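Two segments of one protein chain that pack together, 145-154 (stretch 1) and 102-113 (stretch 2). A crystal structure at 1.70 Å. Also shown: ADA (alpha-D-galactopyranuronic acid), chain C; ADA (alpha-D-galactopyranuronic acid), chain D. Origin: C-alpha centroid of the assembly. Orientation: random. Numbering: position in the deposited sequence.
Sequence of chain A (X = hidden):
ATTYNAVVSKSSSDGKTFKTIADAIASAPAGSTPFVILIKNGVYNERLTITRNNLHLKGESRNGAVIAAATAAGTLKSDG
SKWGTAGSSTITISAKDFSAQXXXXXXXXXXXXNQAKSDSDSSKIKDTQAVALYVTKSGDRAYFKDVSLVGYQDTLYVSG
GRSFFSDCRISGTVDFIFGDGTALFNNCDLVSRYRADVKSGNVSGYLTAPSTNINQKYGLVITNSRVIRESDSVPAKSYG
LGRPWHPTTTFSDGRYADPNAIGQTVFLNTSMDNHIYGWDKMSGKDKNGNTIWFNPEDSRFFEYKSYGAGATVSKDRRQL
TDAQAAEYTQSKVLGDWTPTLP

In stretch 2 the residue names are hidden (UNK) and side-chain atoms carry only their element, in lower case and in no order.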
# COMPACT_ATOMS: atom_id res chain seq x y z
N LYS A 145 11.60 -4.14 -4.15
CA LYS A 145 11.95 -5.56 -4.29
C LYS A 145 12.37 -6.14 -2.94
O LYS A 145 13.22 -5.57 -2.26
CB LYS A 145 13.07 -5.76 -5.31
CG LYS A 145 13.38 -7.24 -5.56
CD LYS A 145 14.21 -7.49 -6.79
CE LYS A 145 14.35 -8.98 -7.07
NZ LYS A 145 13.11 -9.60 -7.62
N ASP A 146 11.78 -7.29 -2.59
CA ASP A 146 12.05 -7.93 -1.30
C ASP A 146 11.81 -6.93 -0.17
O ASP A 146 12.66 -6.71 0.70
CB ASP A 146 13.47 -8.52 -1.28
CG ASP A 146 13.76 -9.32 -0.03
OD1 ASP A 146 12.86 -10.02 0.49
OD2 ASP A 146 14.92 -9.25 0.44
N VAL A 147 10.64 -6.31 -0.20
CA VAL A 147 10.26 -5.31 0.80
C VAL A 147 9.03 -5.82 1.56
O VAL A 147 8.17 -6.48 0.98
CB VAL A 147 9.97 -3.93 0.14
CG1 VAL A 147 9.29 -2.98 1.11
CG2 VAL A 147 11.27 -3.31 -0.39
N SER A 148 8.98 -5.52 2.85
CA SER A 148 7.83 -5.84 3.68
C SER A 148 7.17 -4.55 4.13
O SER A 148 7.85 -3.68 4.66
CB SER A 148 8.26 -6.66 4.89
OG SER A 148 7.18 -6.85 5.79
N LEU A 149 5.86 -4.44 3.91
CA LEU A 149 5.09 -3.27 4.32
C LEU A 149 4.10 -3.67 5.40
O LEU A 149 3.28 -4.57 5.19
CB LEU A 149 4.35 -2.66 3.13
CG LEU A 149 5.16 -2.30 1.89
CD1 LEU A 149 4.25 -1.69 0.82
CD2 LEU A 149 6.31 -1.36 2.23
N VAL A 150 4.17 -3.00 6.54
CA VAL A 150 3.39 -3.39 7.72
C VAL A 150 2.42 -2.30 8.16
O VAL A 150 2.81 -1.16 8.37
CB VAL A 150 4.31 -3.77 8.90
CG1 VAL A 150 3.49 -4.05 10.15
CG2 VAL A 150 5.20 -4.98 8.54
N GLY A 151 1.16 -2.68 8.32
CA GLY A 151 0.17 -1.79 8.91
C GLY A 151 -1.13 -2.53 9.14
O GLY A 151 -1.18 -3.77 9.08
N TYR A 152 -2.18 -1.77 9.43
CA TYR A 152 -3.52 -2.31 9.55
C TYR A 152 -4.40 -1.62 8.50
O TYR A 152 -4.51 -2.10 7.37
CB TYR A 152 -4.06 -2.14 10.98
CG TYR A 152 -3.33 -2.97 12.03
CD1 TYR A 152 -3.74 -4.27 12.32
CD2 TYR A 152 -2.24 -2.45 12.72
CE1 TYR A 152 -3.07 -5.04 13.29
CE2 TYR A 152 -1.57 -3.20 13.69
CZ TYR A 152 -1.99 -4.49 13.97
OH TYR A 152 -1.33 -5.24 14.93
N GLN A 153 -4.99 -0.49 8.85
CA GLN A 153 -5.80 0.26 7.90
C GLN A 153 -4.93 1.12 7.00
O GLN A 153 -4.11 1.91 7.49
CB GLN A 153 -6.83 1.12 8.64
CG GLN A 153 -7.84 1.83 7.71
CD GLN A 153 -9.02 2.41 8.47
OE1 GLN A 153 -9.10 2.30 9.69
NE2 GLN A 153 -9.93 3.04 7.75
N ASP A 154 -5.10 0.97 5.68
CA ASP A 154 -4.44 1.85 4.69
C ASP A 154 -2.91 1.70 4.64
O ASP A 154 -2.17 2.67 4.43
CB ASP A 154 -4.84 3.33 4.93
CG ASP A 154 -6.24 3.67 4.43
OD1 ASP A 154 -7.04 2.74 4.18
OD2 ASP A 154 -6.54 4.87 4.28
N UNK A 102 15.17 -5.06 0.08
CA UNK A 102 15.56 -5.84 1.27
C UNK A 102 15.42 -5.05 2.57
O UNK A 102 16.37 -4.91 3.34
o UNK A 102 17.00 -7.27 -0.03
c UNK A 102 16.97 -6.42 1.09
N UNK A 103 14.23 -4.51 2.78
CA UNK A 103 13.93 -3.79 4.01
C UNK A 103 12.45 -3.81 4.33
O UNK A 103 11.62 -4.11 3.48
c UNK A 103 14.46 -2.35 3.95
c UNK A 103 14.03 -1.44 2.80
c UNK A 103 12.69 -0.81 3.10
c UNK A 103 15.09 -0.36 2.55
N UNK A 104 12.14 -3.52 5.59
CA UNK A 104 10.77 -3.46 6.07
C UNK A 104 10.41 -2.01 6.37
O UNK A 104 11.22 -1.27 6.94
c UNK A 104 10.58 -4.31 7.34
c UNK A 104 9.14 -4.23 7.85
o UNK A 104 10.91 -5.68 7.04
N UNK A 105 9.20 -1.61 5.98
CA UNK A 105 8.65 -0.29 6.27
C UNK A 105 7.35 -0.50 7.05
O UNK A 105 6.45 -1.21 6.59
c UNK A 105 9.33 1.03 2.64
c UNK A 105 8.34 0.51 4.97
c UNK A 105 7.78 1.89 5.32
c UNK A 105 9.60 0.63 4.10
N UNK A 106 7.28 0.08 8.24
CA UNK A 106 6.13 -0.11 9.13
C UNK A 106 5.47 1.20 9.53
O UNK A 106 6.14 2.22 9.73
n UNK A 106 7.78 -2.05 12.76
c UNK A 106 7.43 -2.86 11.59
n UNK A 106 8.95 -1.53 14.67
c UNK A 106 7.43 -2.04 10.29
c UNK A 106 8.72 -2.36 13.66
n UNK A 106 9.41 -3.49 13.57
c UNK A 106 6.55 -0.81 10.44
N UNK A 107 4.14 1.17 9.64
CA UNK A 107 3.46 2.12 10.51
C UNK A 107 3.09 1.38 11.78
O UNK A 107 2.39 0.37 11.75
o UNK A 107 1.62 3.98 11.84
n UNK A 107 1.50 5.09 9.89
c UNK A 107 1.75 4.01 10.62
c UNK A 107 2.23 2.77 9.85
N UNK A 108 3.63 1.87 12.90
CA UNK A 108 3.51 1.16 14.17
C UNK A 108 2.30 1.61 14.99
O UNK A 108 2.19 1.25 16.17
c UNK A 108 5.90 0.38 14.49
o UNK A 108 7.06 0.59 14.91
o UNK A 108 5.62 -0.55 13.70
c UNK A 108 4.80 1.30 14.99
N UNK A 109 1.40 2.39 14.39
CA UNK A 109 0.15 2.72 15.05
C UNK A 109 -0.51 1.43 15.51
O UNK A 109 -0.78 0.53 14.70
c UNK A 109 -3.29 3.21 14.17
c UNK A 109 -4.56 3.41 14.73
c UNK A 109 -2.15 3.76 14.76
c UNK A 109 -0.79 3.53 14.16
c UNK A 109 -3.56 4.75 16.46
c UNK A 109 -2.30 4.54 15.90
c UNK A 109 -4.68 4.19 15.88
N UNK A 110 -0.75 1.34 16.81
CA UNK A 110 -1.30 0.13 17.39
C UNK A 110 -2.81 0.14 17.25
O UNK A 110 -3.55 0.43 18.19
c UNK A 110 -1.06 -1.38 19.43
c UNK A 110 -0.88 0.02 18.86
o UNK A 110 -0.36 -1.70 20.42
o UNK A 110 -1.89 -2.16 18.91
N UNK A 111 -3.28 -0.19 16.04
CA UNK A 111 -4.71 -0.25 15.78
C UNK A 111 -5.49 -1.11 16.79
O UNK A 111 -6.49 -0.64 17.33
c UNK A 111 -8.53 0.10 13.29
c UNK A 111 -7.06 -2.09 14.12
c UNK A 111 -4.98 -0.71 14.34
c UNK A 111 -8.41 -2.24 13.82
c UNK A 111 -6.43 -0.86 14.01
c UNK A 111 -9.15 -1.13 13.41
c UNK A 111 -7.17 0.24 13.59
N UNK A 112 -5.05 -2.36 17.05
CA UNK A 112 -5.83 -3.16 18.00
C UNK A 112 -5.91 -2.56 19.41
O UNK A 112 -6.97 -2.61 20.04
c UNK A 112 -4.38 -4.56 16.69
c UNK A 112 -3.93 -3.14 16.49
c UNK A 112 -5.09 -4.50 18.03
N UNK A 113 -4.81 -1.99 19.90
CA UNK A 113 -4.82 -1.36 21.22
C UNK A 113 -5.75 -0.15 21.23
O UNK A 113 -6.46 0.08 22.20
c UNK A 113 -3.41 -0.98 21.66
C1 ADA C . -12.85 5.01 6.27
C2 ADA C . -13.45 6.16 5.46
C3 ADA C . -13.41 5.83 3.97
C4 ADA C . -11.99 5.44 3.55
C5 ADA C . -11.52 4.26 4.40
C6 ADA C . -10.12 3.80 4.07
O2 ADA C . -14.79 6.39 5.91
O3 ADA C . -13.89 6.95 3.21
O4 ADA C . -11.11 6.55 3.77
O5 ADA C . -11.54 4.68 5.78
O6B ADA C . -9.76 3.64 2.88
O6A ADA C . -9.37 3.58 5.04
C1 ADA D . -14.52 0.56 7.32
C2 ADA D . -13.40 1.34 8.02
C3 ADA D . -13.89 2.73 8.43
C4 ADA D . -14.60 3.44 7.28
C5 ADA D . -15.66 2.55 6.63
C6 ADA D . -16.25 3.24 5.43
O2 ADA D . -12.99 0.62 9.19
O3 ADA D . -12.78 3.51 8.89
O4 ADA D . -13.66 3.82 6.26
O5 ADA D . -15.04 1.32 6.23
O6B ADA D . -16.39 2.58 4.38
O6A ADA D . -16.59 4.44 5.53

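Position 102 carries one carbon and then one oxygen, and that oxygen lies 2.9 Å from Asp146 OD2. This is Ser102, whose OG donates to the carboxylate while its backbone N donates to Lys145 O (3.1 Å). At position 103 four carbons fork at the second, and one terminal carbon lies 4.5 Å from Val147 CG1: Leu103, whose backbone O accepts from Ser148 N at 3.1 Å. Position 104 has one carbon bearing an oxygen and a carbon. The oxygen sits 3.6 Å from Ser148 CB and the carbon 4.1 Å from Val150 CG2, so the shape is that of Thr104. Four carbons recur at 105, but here the fork is at the first and one arm is two carbons long; the end of that arm lies 3.9 Å from Leu149 CD2 and 4.3 Å from Val147 CG1. This is Ile105.

Position 106 extends through three carbons and a nitrogen to a carbon with two more nitrogens. The second carbon passes 3.8 Å from Val150 CB, but the nitrogen-bearing end leads away from stretch 1: Arg106. Position 107 has two carbons, the second carrying two further atoms, an oxygen and a nitrogen, as in Asn107; its backbone N donates to Val150 O at 3.0 Å. Two carbons and two oxygens at 108 make Asp108, which has no contact with stretch 1 and instead forms a salt bridge with Arg106 (NE to OD1, 2.8 Å).

Position 109 has one carbon and then a ring of six carbons; the ring stays clear of stretch 1, although the backbone O lies 3.9 Å from Tyr152 CD2. This is Phe109, whose backbone N donates to Asn107 OD1 (3.0 Å). Position 110, again two carbons and two oxygens, is Asp110, set just before a helix. Another six-carbon ring follows at 111, on a CB that approaches Tyr152 CD2 at 3.6 Å: Phe111. At position 112 three carbons close a ring onto the backbone N, and the carbon bonded to that N lies 3.5 Å from Tyr152 CZ: Pro112. The single carbon at 113 is Ala113, out of reach of stretch 1; its N donates to Asp110 OD1 at 3.1 Å, the bond by which Asp110 caps the helix.

The contact combines two kinds of packing. Parallel strands exchange backbone hydrogen bonds, with Ser148 O accepting from Ile105 N (2.8 Å) and Val150 N donating to Ile105 O (2.9 Å). Val147, Leu149, Leu103 and Ile105 share one apolar face, while Ser148, Val150, Thr104 and Arg106 line the other. Beyond the strands, Tyr152 takes over: Pro112 CD lies over one face of its ring, and the Phe111 ring is nearly parallel but slid aside, so that the two aromatics barely overlap.

Stretch 2, residues 102-113: SLTIRNDFDFPA
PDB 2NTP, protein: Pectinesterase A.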